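Long-range contact in secreted protein (Streptomyces lividans 1326, PDB 5LQI), which is a copper-radical oxidase of the AA5 family that probably oxidises alcohol or aldehyde groups of its substrates: residues Q366-M371 with A391-D396. The protein carries 1 engineered substitution. Numbering follows the deposited sequence.
Sequences QDEKYM and ADLKAD
The backbone carbonyl of Gln366 takes two donors: Lys394 NZ, 2.9 Å from Gln366 O, and the side-chain amide of Gln310. The lysine chain, extended beyond CG, runs past the carbonyl of Asp367 to deliver its ammonium tilted from the carbonyl plane of Gln366. A water that accepts from this NZ donates to Asp367 OD1, bridging two opposite charges otherwise 5.1 Å apart (Lys394 NZ to Asp367 OD1). A second water donates to both Asp392 OD1 and Asp367 O; the same OD1 accepts the N-H of Lys394 in an Asx turn. Next to these polar links the strands pair antiparallel. Tyr370 and Ala391 exchange backbone bonds in both directions, and Leu393 N reaches Glu368 O at 2.9 Å, nearly straight at 167°. The side chains of Leu393 and Tyr370 cross at about a right angle, with Leu393 CD1 3.5 Å from Tyr370 CE1, while Leu393 CB lies 3.6 Å from Glu368 CG. Glu368 CG stands anti to the backbone N (chi1 -155°) and the chain then bends, bringing OE1 within 2.9 Å of Tyr370 OH, which donates to it; OE2 is held by the backbone N of Gln310. An alanine in place of Tyr370 would probably leave Glu368 OE1 without this donor and open a gap beside Leu393, Phe307 and Phe315. The whole illustrates how water, lysine and carboxylate extend the pairing beyond the ends of the two middle strands of a four-stranded antiparallel blade, in the Kelch-type beta-propeller of this oxidase.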
# COMPACT_ATOMS: atom_id res chain seq x y z
N GLN A 366 -1.90 16.56 -13.41
CA GLN A 366 -1.16 17.73 -13.90
C GLN A 366 -0.74 18.71 -12.78
O GLN A 366 0.29 19.35 -12.91
CB GLN A 366 -1.99 18.52 -14.94
CG GLN A 366 -1.95 17.95 -16.35
CD GLN A 366 -3.08 16.97 -16.69
OE1 GLN A 366 -3.72 16.38 -15.81
NE2 GLN A 366 -3.33 16.80 -17.99
N ASP A 367 -1.60 18.89 -11.77
CA ASP A 367 -1.34 19.87 -10.69
C ASP A 367 -0.29 19.47 -9.67
O ASP A 367 0.16 20.32 -8.93
CB ASP A 367 -2.63 20.20 -9.94
CG ASP A 367 -3.65 20.85 -10.82
OD1 ASP A 367 -3.27 21.39 -11.90
OD2 ASP A 367 -4.82 20.84 -10.43
N GLU A 368 0.06 18.18 -9.61
CA GLU A 368 1.13 17.72 -8.75
C GLU A 368 0.82 18.04 -7.27
O GLU A 368 1.69 18.49 -6.51
CB GLU A 368 2.46 18.28 -9.29
CG GLU A 368 3.68 17.45 -8.91
CD GLU A 368 4.01 16.31 -9.89
OE1 GLU A 368 3.70 15.11 -9.58
OE2 GLU A 368 4.59 16.68 -10.98
N LYS A 369 -0.44 17.82 -6.88
CA LYS A 369 -0.91 17.93 -5.51
C LYS A 369 -1.18 16.59 -4.88
O LYS A 369 -2.03 15.84 -5.37
CB LYS A 369 -2.20 18.73 -5.37
CG LYS A 369 -2.05 20.20 -5.57
CD LYS A 369 -3.25 21.01 -4.98
CE LYS A 369 -3.61 22.12 -5.88
NZ LYS A 369 -4.82 22.87 -5.41
N TYR A 370 -0.48 16.33 -3.76
CA TYR A 370 -0.60 15.09 -3.01
C TYR A 370 -1.26 15.32 -1.68
O TYR A 370 -0.92 16.29 -0.98
CB TYR A 370 0.75 14.49 -2.83
CG TYR A 370 1.44 14.13 -4.10
CD1 TYR A 370 2.10 15.06 -4.86
CD2 TYR A 370 1.41 12.83 -4.57
CE1 TYR A 370 2.73 14.71 -6.04
CE2 TYR A 370 2.04 12.48 -5.74
CZ TYR A 370 2.72 13.42 -6.44
OH TYR A 370 3.30 13.00 -7.62
N MET A 371 -2.16 14.41 -1.32
CA MET A 371 -2.83 14.36 -0.02
C MET A 371 -2.46 13.08 0.75
O MET A 371 -2.62 11.98 0.22
CB MET A 371 -4.32 14.42 -0.16
CG MET A 371 -5.13 14.25 1.14
SD MET A 371 -6.91 14.57 0.93
CE MET A 371 -7.48 13.44 -0.29
N ALA A 391 0.38 18.60 -0.10
CA ALA A 391 1.55 19.23 -0.70
C ALA A 391 1.38 19.54 -2.18
O ALA A 391 1.12 18.64 -3.02
CB ALA A 391 2.77 18.36 -0.51
N ASP A 392 1.49 20.83 -2.51
CA ASP A 392 1.47 21.29 -3.89
C ASP A 392 2.93 21.39 -4.33
O ASP A 392 3.63 22.32 -3.96
CB ASP A 392 0.70 22.62 -3.99
CG ASP A 392 0.62 23.18 -5.40
OD1 ASP A 392 1.37 22.73 -6.30
OD2 ASP A 392 -0.20 24.13 -5.60
N LEU A 393 3.35 20.48 -5.18
CA LEU A 393 4.73 20.44 -5.67
C LEU A 393 5.05 21.38 -6.84
O LEU A 393 6.21 21.50 -7.21
CB LEU A 393 5.15 19.01 -5.98
CG LEU A 393 4.85 18.02 -4.86
CD1 LEU A 393 5.47 16.66 -5.25
CD2 LEU A 393 5.39 18.48 -3.48
N LYS A 394 4.06 22.06 -7.40
CA LYS A 394 4.35 23.11 -8.36
C LYS A 394 4.63 24.46 -7.71
O LYS A 394 4.97 25.42 -8.43
CB LYS A 394 3.18 23.28 -9.33
CG LYS A 394 3.11 22.15 -10.32
CD LYS A 394 2.25 22.55 -11.50
CE LYS A 394 2.49 21.58 -12.62
NZ LYS A 394 1.49 21.91 -13.69
N ALA A 395 4.39 24.59 -6.40
CA ALA A 395 4.49 25.94 -5.73
C ALA A 395 5.91 26.38 -5.61
O ALA A 395 6.83 25.55 -5.62
CB ALA A 395 3.85 25.94 -4.35
N ASP A 396 6.09 27.70 -5.45
CA ASP A 396 7.41 28.31 -5.30
C ASP A 396 8.19 27.69 -4.16
O ASP A 396 9.31 27.26 -4.38
CB ASP A 396 7.34 29.84 -5.18
CG ASP A 396 7.08 30.50 -6.51
OD1 ASP A 396 7.19 29.81 -7.55
OD2 ASP A 396 6.75 31.71 -6.55
O HOH W 1 -0.53 22.76 -8.46
O HOH W 2 -1.28 22.45 -13.05